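1-deoxy-D-xylulose 5-phosphate reductoisomerase (Zymomonas mobilis, PDB 1R0K) catalyses the NADPH-dependent rearrangement and reduction of 1-deoxy-D-xylulose 5-phosphate to 2-C-methyl-D-erythritol 4-phosphate, using a divalent metal ion, in isoprenoid biosynthesis. Local coordinates at residues E351-H356 / A380-S385; G106-L111 / D367-D372. One frame throughout, in Å; residues are numbered along the deposited sequence.

From the N terminus the chain first builds a parallel sheet of Rossmann type, and residues 106-111 lead into helix 107-115, between its strands 96-99 and 119-122. Interaction 2 closes a very long loop, with 255 residues between its segments, when 367-372 returns to this helix. Interaction 1 closes a short one, with 23 residues between 351-356 and 380-385, in the C-terminal region. The loops cross: the order along the chain is 106-111, 351-356, 367-372, 380-385. Both contacts use helix 365-385. Its earlier part leans on the NADPH-binding domain, and its last turns pack on helix 345-356. The contacts do not touch; their centres are 22 Å apart.

Interaction 1: E351-H356 / A380-S385; sequences EKTLDH and AALMES
Leu382 holds CG anti to its carbonyl carbon (chi1 -67°), and an extended second torsion then carries CD1 forward onto Thr353. On the other helix, Thr353 turns OG1 to the side of its own backbone N (chi1 -53°). The methyl and the hydroxyl oxygen therefore meet: Leu382 CD1 lies 3.4 Å from Thr353 OG1. The same methyl also sits 3.5 Å from Thr353 CA, so it presses on the helix backbone as well as on the side chain. The contact with OG1 is van der Waals in kind. The polar need of this buried hydroxyl is met within its own helix, by a hydrogen bond to Ile349 O.

Lys352 adds the stem of its side chain. Its CB is 4.0 Å from Leu382 CD1, while the rest of the chain runs away from the contact. His356 is a looser neighbour, with CB 4.5 Å from Leu382 CD1. One leucine methyl thus rests among three residues of 351-356, and Leu382 carries the whole contact from its side. The patch is small, burying 166 Å² in all. Lys352 and His356 flank the leucine on the solvent side. Thr353 lies on the inner side, where it also touches Ala328 of helix 321-337.

Other residues extend the packing. Thr353 touches Ala379, three residues before Leu382, and His356 touches Gln378. The contact lies away from the substrate, metal and NADPH sites.

The segment axes come within 9.8 Å, and their N-to-C directions differ by 127°. Helix 365-385 thus runs back obliquely over helix 345-356. This is oblique helix-helix packing within the C-terminal helical domain of the DXR fold, a four-helix bundle (helices 307-317, 321-337, 345-356 and 365-385).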
ATOM      1  N   GLU B 351      13.594  32.921  -4.768  1.00 17.42           N
ATOM      2  CA  GLU B 351      14.816  32.581  -5.492  1.00 20.15           C
ATOM      3  C   GLU B 351      15.924  33.600  -5.224  1.00 20.06           C
ATOM      4  O   GLU B 351      17.062  33.229  -4.920  1.00 21.57           O
ATOM      5  CB  GLU B 351      14.542  32.522  -6.995  1.00 20.94           C
ATOM      6  CG  GLU B 351      15.623  31.800  -7.784  1.00 25.53           C
ATOM      7  CD  GLU B 351      15.461  31.957  -9.284  1.00 29.07           C
ATOM      8  OE1 GLU B 351      14.307  31.989  -9.762  1.00 30.49           O
ATOM      9  OE2 GLU B 351      16.490  32.037  -9.989  1.00 31.22           O
ATOM     10  N   LYS B 352      15.593  34.883  -5.354  1.00 20.63           N
ATOM     11  CA  LYS B 352      16.562  35.954  -5.126  1.00 20.79           C
ATOM     12  C   LYS B 352      17.141  35.888  -3.720  1.00 19.82           C
ATOM     13  O   LYS B 352      18.349  36.029  -3.529  1.00 18.29           O
ATOM     14  CB  LYS B 352      15.916  37.324  -5.345  1.00 22.81           C
ATOM     15  CG  LYS B 352      15.654  37.666  -6.804  1.00 26.91           C
ATOM     16  CD  LYS B 352      15.016  39.042  -6.939  1.00 28.44           C
ATOM     17  CE  LYS B 352      14.766  39.414  -8.392  1.00 30.96           C
ATOM     18  NZ  LYS B 352      16.032  39.483  -9.182  1.00 33.72           N
ATOM     19  N   THR B 353      16.274  35.677  -2.733  1.00 18.57           N
ATOM     20  CA  THR B 353      16.721  35.588  -1.349  1.00 17.71           C
ATOM     21  C   THR B 353      17.680  34.403  -1.176  1.00 17.80           C
ATOM     22  O   THR B 353      18.719  34.530  -0.533  1.00 19.04           O
ATOM     23  CB  THR B 353      15.523  35.430  -0.389  1.00 16.10           C
ATOM     24  OG1 THR B 353      14.582  36.480  -0.634  1.00 14.42           O
ATOM     25  CG2 THR B 353      15.985  35.512   1.066  1.00 13.46           C
ATOM     26  N   LEU B 354      17.337  33.263  -1.765  1.00 19.47           N
ATOM     27  CA  LEU B 354      18.178  32.075  -1.668  1.00 21.88           C
ATOM     28  C   LEU B 354      19.567  32.306  -2.247  1.00 25.07           C
ATOM     29  O   LEU B 354      20.537  31.692  -1.802  1.00 25.67           O
ATOM     30  CB  LEU B 354      17.527  30.892  -2.387  1.00 21.08           C
ATOM     31  CG  LEU B 354      16.386  30.179  -1.656  1.00 19.88           C
ATOM     32  CD1 LEU B 354      15.715  29.195  -2.598  1.00 19.01           C
ATOM     33  CD2 LEU B 354      16.935  29.461  -0.424  1.00 20.50           C
ATOM     34  N   ASP B 355      19.665  33.183  -3.242  1.00 26.32           N
ATOM     35  CA  ASP B 355      20.957  33.472  -3.848  1.00 29.26           C
ATOM     36  C   ASP B 355      21.756  34.496  -3.050  1.00 29.38           C
ATOM     37  O   ASP B 355      22.974  34.390  -2.939  1.00 29.80           O
ATOM     38  CB  ASP B 355      20.792  33.995  -5.279  1.00 30.78           C
ATOM     39  CG  ASP B 355      20.278  32.939  -6.235  1.00 33.30           C
ATOM     40  OD1 ASP B 355      20.676  31.763  -6.101  1.00 35.81           O
ATOM     41  OD2 ASP B 355      19.491  33.291  -7.136  1.00 35.41           O
ATOM     42  N   HIS B 356      21.063  35.475  -2.481  1.00 29.31           N
ATOM     43  CA  HIS B 356      21.710  36.551  -1.734  1.00 29.13           C
ATOM     44  C   HIS B 356      22.097  36.245  -0.285  1.00 27.27           C
ATOM     45  O   HIS B 356      23.131  36.713   0.195  1.00 25.45           O
ATOM     46  CB  HIS B 356      20.809  37.792  -1.780  1.00 32.82           C
ATOM     47  CG  HIS B 356      21.428  39.022  -1.190  1.00 37.47           C
ATOM     48  ND1 HIS B 356      21.645  39.172   0.164  1.00 40.66           N
ATOM     49  CD2 HIS B 356      21.865  40.164  -1.770  1.00 39.48           C
ATOM     50  CE1 HIS B 356      22.189  40.355   0.391  1.00 39.94           C
ATOM     51  NE2 HIS B 356      22.334  40.976  -0.766  1.00 40.38           N
ATOM     52  N   ALA B 380      12.307  40.809   2.402  1.00 16.38           N
ATOM     53  CA  ALA B 380      11.538  42.049   2.395  1.00 18.04           C
ATOM     54  C   ALA B 380      12.290  43.141   1.642  1.00 20.04           C
ATOM     55  O   ALA B 380      11.694  43.896   0.870  1.00 21.34           O
ATOM     56  CB  ALA B 380      11.252  42.504   3.824  1.00 18.72           C
ATOM     57  N   ALA B 381      13.599  43.221   1.874  1.00 20.20           N
ATOM     58  CA  ALA B 381      14.431  44.222   1.215  1.00 21.84           C
ATOM     59  C   ALA B 381      14.399  43.993  -0.288  1.00 24.40           C
ATOM     60  O   ALA B 381      14.288  44.942  -1.060  1.00 25.53           O
ATOM     61  CB  ALA B 381      15.862  44.138   1.727  1.00 19.98           C
ATOM     62  N   LEU B 382      14.497  42.730  -0.695  1.00 25.20           N
ATOM     63  CA  LEU B 382      14.475  42.363  -2.109  1.00 27.41           C
ATOM     64  C   LEU B 382      13.092  42.587  -2.716  1.00 30.96           C
ATOM     65  O   LEU B 382      12.966  43.043  -3.855  1.00 31.23           O
ATOM     66  CB  LEU B 382      14.875  40.895  -2.275  1.00 25.12           C
ATOM     67  CG  LEU B 382      16.328  40.555  -1.929  1.00 25.20           C
ATOM     68  CD1 LEU B 382      16.497  39.054  -1.766  1.00 22.35           C
ATOM     69  CD2 LEU B 382      17.244  41.089  -3.023  1.00 26.15           C
ATOM     70  N   MET B 383      12.061  42.264  -1.941  1.00 34.04           N
ATOM     71  CA  MET B 383      10.675  42.407  -2.371  1.00 38.31           C
ATOM     72  C   MET B 383      10.332  43.857  -2.708  1.00 41.66           C
ATOM     73  O   MET B 383       9.590  44.122  -3.656  1.00 42.28           O
ATOM     74  CB  MET B 383       9.746  41.864  -1.275  1.00 38.01           C
ATOM     75  CG  MET B 383       8.258  41.934  -1.576  1.00 37.64           C
ATOM     76  SD  MET B 383       7.534  43.537  -1.145  1.00 39.81           S
ATOM     77  CE  MET B 383       7.139  43.282   0.593  1.00 39.46           C
ATOM     78  N   GLU B 384      10.884  44.794  -1.942  1.00 44.85           N
ATOM     79  CA  GLU B 384      10.628  46.212  -2.178  1.00 48.21           C
ATOM     80  C   GLU B 384      11.496  46.772  -3.297  1.00 49.39           C
ATOM     81  O   GLU B 384      11.074  47.670  -4.025  1.00 49.34           O
ATOM     82  CB  GLU B 384      10.857  47.013  -0.897  1.00 50.33           C
ATOM     83  CG  GLU B 384       9.771  46.818   0.144  1.00 54.34           C
ATOM     84  CD  GLU B 384      10.000  47.652   1.385  1.00 56.84           C
ATOM     85  OE1 GLU B 384      10.188  48.881   1.249  1.00 58.05           O
ATOM     86  OE2 GLU B 384       9.985  47.079   2.497  1.00 58.26           O
ATOM     87  N   SER B 385      12.711  46.248  -3.424  1.00 51.03           N
ATOM     88  CA  SER B 385      13.626  46.686  -4.470  1.00 53.09           C
ATOM     89  C   SER B 385      13.025  46.356  -5.827  1.00 54.25           C
ATOM     90  O   SER B 385      13.265  47.051  -6.815  1.00 54.43           O
ATOM     91  CB  SER B 385      14.973  45.979  -4.331  1.00 53.07           C
ATOM     92  OG  SER B 385      15.817  46.290  -5.425  1.00 54.75           O
TER

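Interaction 2: G106-L111 / D367-D372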
ATOM      1  N   GLY B 106       6.528  26.725  17.355  1.00 16.79           N
ATOM      2  CA  GLY B 106       6.330  25.375  17.846  1.00 16.24           C
ATOM      3  C   GLY B 106       7.610  24.566  17.901  1.00 15.37           C
ATOM      4  O   GLY B 106       7.618  23.459  18.439  1.00 12.82           O
ATOM      5  N   LEU B 107       8.695  25.116  17.360  1.00 15.29           N
ATOM      6  CA  LEU B 107       9.979  24.413  17.335  1.00 15.12           C
ATOM      7  C   LEU B 107      10.511  23.978  18.704  1.00 14.25           C
ATOM      8  O   LEU B 107      10.881  22.814  18.894  1.00 14.31           O
ATOM      9  CB  LEU B 107      11.038  25.273  16.632  1.00 15.33           C
ATOM     10  CG  LEU B 107      10.863  25.508  15.125  1.00 15.93           C
ATOM     11  CD1 LEU B 107      11.985  26.402  14.621  1.00 16.15           C
ATOM     12  CD2 LEU B 107      10.870  24.176  14.380  1.00 15.52           C
ATOM     13  N   LYS B 108      10.557  24.911  19.648  1.00 14.38           N
ATOM     14  CA  LYS B 108      11.064  24.634  20.989  1.00 15.80           C
ATOM     15  C   LYS B 108      10.355  23.496  21.713  1.00 14.32           C
ATOM     16  O   LYS B 108      11.003  22.604  22.258  1.00 13.69           O
ATOM     17  CB  LYS B 108      10.991  25.894  21.849  1.00 20.32           C
ATOM     18  CG  LYS B 108      12.113  26.882  21.609  1.00 23.62           C
ATOM     19  CD  LYS B 108      13.420  26.336  22.135  1.00 28.74           C
ATOM     20  CE  LYS B 108      14.524  27.378  22.062  1.00 30.71           C
ATOM     21  NZ  LYS B 108      15.791  26.859  22.650  1.00 33.24           N
ATOM     22  N   ALA B 109       9.026  23.531  21.730  1.00 13.07           N
ATOM     23  CA  ALA B 109       8.255  22.491  22.404  1.00 12.52           C
ATOM     24  C   ALA B 109       8.389  21.166  21.666  1.00 11.53           C
ATOM     25  O   ALA B 109       8.477  20.105  22.285  1.00 11.48           O
ATOM     26  CB  ALA B 109       6.783  22.896  22.488  1.00 10.46           C
ATOM     27  N   THR B 110       8.399  21.234  20.339  1.00 12.17           N
ATOM     28  CA  THR B 110       8.517  20.034  19.518  1.00 10.87           C
ATOM     29  C   THR B 110       9.847  19.344  19.800  1.00 11.49           C
ATOM     30  O   THR B 110       9.895  18.137  20.029  1.00 11.28           O
ATOM     31  CB  THR B 110       8.406  20.386  18.017  1.00 11.71           C
ATOM     32  OG1 THR B 110       7.112  20.948  17.759  1.00  8.83           O
ATOM     33  CG2 THR B 110       8.586  19.150  17.153  1.00 10.47           C
ATOM     34  N   LEU B 111      10.929  20.115  19.799  1.00 12.22           N
ATOM     35  CA  LEU B 111      12.240  19.543  20.069  1.00 11.86           C
ATOM     36  C   LEU B 111      12.281  18.974  21.482  1.00 12.66           C
ATOM     37  O   LEU B 111      12.825  17.893  21.707  1.00 12.78           O
ATOM     38  CB  LEU B 111      13.332  20.596  19.911  1.00 11.45           C
ATOM     39  CG  LEU B 111      14.748  20.106  20.238  1.00 13.55           C
ATOM     40  CD1 LEU B 111      15.032  18.807  19.506  1.00 14.04           C
ATOM     41  CD2 LEU B 111      15.758  21.177  19.851  1.00 12.12           C
ATOM     42  N   ASP B 367      20.081  29.111  16.107  1.00 14.56           N
ATOM     43  CA  ASP B 367      20.594  29.479  14.786  1.00 16.19           C
ATOM     44  C   ASP B 367      19.442  29.520  13.776  1.00 16.36           C
ATOM     45  O   ASP B 367      19.392  30.392  12.910  1.00 16.80           O
ATOM     46  CB  ASP B 367      21.645  28.477  14.290  1.00 16.13           C
ATOM     47  CG  ASP B 367      22.936  28.524  15.093  1.00 17.90           C
ATOM     48  OD1 ASP B 367      23.230  29.568  15.706  1.00 18.22           O
ATOM     49  OD2 ASP B 367      23.667  27.517  15.093  1.00 19.19           O
ATOM     50  N   VAL B 368      18.525  28.565  13.887  1.00 15.18           N
ATOM     51  CA  VAL B 368      17.384  28.509  12.981  1.00 13.90           C
ATOM     52  C   VAL B 368      16.561  29.794  13.086  1.00 15.69           C
ATOM     53  O   VAL B 368      16.234  30.411  12.073  1.00 12.59           O
ATOM     54  CB  VAL B 368      16.490  27.291  13.291  1.00 14.87           C
ATOM     55  CG1 VAL B 368      15.246  27.302  12.399  1.00 14.73           C
ATOM     56  CG2 VAL B 368      17.284  26.005  13.074  1.00 15.31           C
ATOM     57  N   PHE B 369      16.236  30.198  14.310  1.00 16.25           N
ATOM     58  CA  PHE B 369      15.465  31.415  14.523  1.00 17.12           C
ATOM     59  C   PHE B 369      16.185  32.612  13.910  1.00 17.72           C
ATOM     60  O   PHE B 369      15.562  33.470  13.284  1.00 17.11           O
ATOM     61  CB  PHE B 369      15.268  31.658  16.015  1.00 19.92           C
ATOM     62  CG  PHE B 369      14.395  30.641  16.681  1.00 22.22           C
ATOM     63  CD1 PHE B 369      14.755  30.095  17.907  1.00 23.98           C
ATOM     64  CD2 PHE B 369      13.201  30.239  16.093  1.00 23.31           C
ATOM     65  CE1 PHE B 369      13.936  29.164  18.538  1.00 23.68           C
ATOM     66  CE2 PHE B 369      12.378  29.312  16.716  1.00 23.73           C
ATOM     67  CZ  PHE B 369      12.747  28.774  17.941  1.00 23.68           C
ATOM     68  N   ALA B 370      17.501  32.668  14.093  1.00 16.19           N
ATOM     69  CA  ALA B 370      18.287  33.771  13.551  1.00 16.31           C
ATOM     70  C   ALA B 370      18.227  33.762  12.024  1.00 15.59           C
ATOM     71  O   ALA B 370      18.075  34.805  11.392  1.00 16.91           O
ATOM     72  CB  ALA B 370      19.738  33.669  14.027  1.00 14.62           C
ATOM     73  N   ILE B 371      18.349  32.580  11.438  1.00 16.04           N
ATOM     74  CA  ILE B 371      18.298  32.441   9.989  1.00 16.82           C
ATOM     75  C   ILE B 371      16.919  32.840   9.479  1.00 16.29           C
ATOM     76  O   ILE B 371      16.801  33.541   8.485  1.00 15.22           O
ATOM     77  CB  ILE B 371      18.585  30.992   9.573  1.00 18.94           C
ATOM     78  CG1 ILE B 371      20.034  30.651   9.908  1.00 18.52           C
ATOM     79  CG2 ILE B 371      18.295  30.798   8.086  1.00 17.91           C
ATOM     80  CD1 ILE B 371      20.383  29.206   9.695  1.00 20.53           C
ATOM     81  N   ASP B 372      15.875  32.395  10.172  1.00 15.01           N
ATOM     82  CA  ASP B 372      14.511  32.725   9.771  1.00 15.81           C
ATOM     83  C   ASP B 372      14.333  34.239   9.803  1.00 15.80           C
ATOM     84  O   ASP B 372      13.810  34.835   8.860  1.00 14.73           O
ATOM     85  CB  ASP B 372      13.501  32.080  10.718  1.00 15.71           C
ATOM     86  CG  ASP B 372      12.067  32.240  10.238  1.00 18.17           C
ATOM     87  OD1 ASP B 372      11.638  31.451   9.371  1.00 17.31           O
ATOM     88  OD2 ASP B 372      11.370  33.157  10.721  1.00 18.39           O
TER
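Leu107 and Phe369 mark the nearest backbone approach, with their CA atoms 9.3 Å apart. Residues 107-111 form the first turn of helix 107-115, and 367-372 lie near the start of helix 365-385. The segment axes run nearly antiparallel, at 154°, but stay 12.9 Å apart. Side chains must therefore bridge the gap. At the helix start, Gly106 O takes two bonds from Thr110, one from the backbone N and one from OG1. The hydroxyl bond is 2.7 Å from Thr110 OG1 to Gly106 O, with the donor above the carbonyl plane.

Phe369 does most of the bridging. With CG anti to its carbonyl carbon (chi1 -67°), the ring reaches across to Leu107 and Lys108. Leu107 CD1 comes obliquely to the ring, 3.6 Å from Phe369 CE2. Leu107 and Phe369 pass alongside one another, pointing opposite ways. Leu107 CD1 also meets Val368 CG1 at 4.0 Å, so this one methyl touches both residues.

The contact joins the C-terminal helix to the Rossmann-type NADPH domain. Leu107 also packs against Glu126, a predicted NADPH-binding residue, and Met135. Val368 leans on Leu134 of helix 132-142.

Lys108 closes the exposed side. Its CE lies at the edge of the Phe369 ring, near the ring plane, 4.0 Å from CE1. An alanine in place of Phe369 would remove the ring and is likely to leave a gap beside Leu107 CD1, with the aliphatic chain of Lys108 losing its apolar neighbour. The bend at chi2 (-70°) helps direct the lysine chain past the ring, and NZ forms a salt bridge with Glu366.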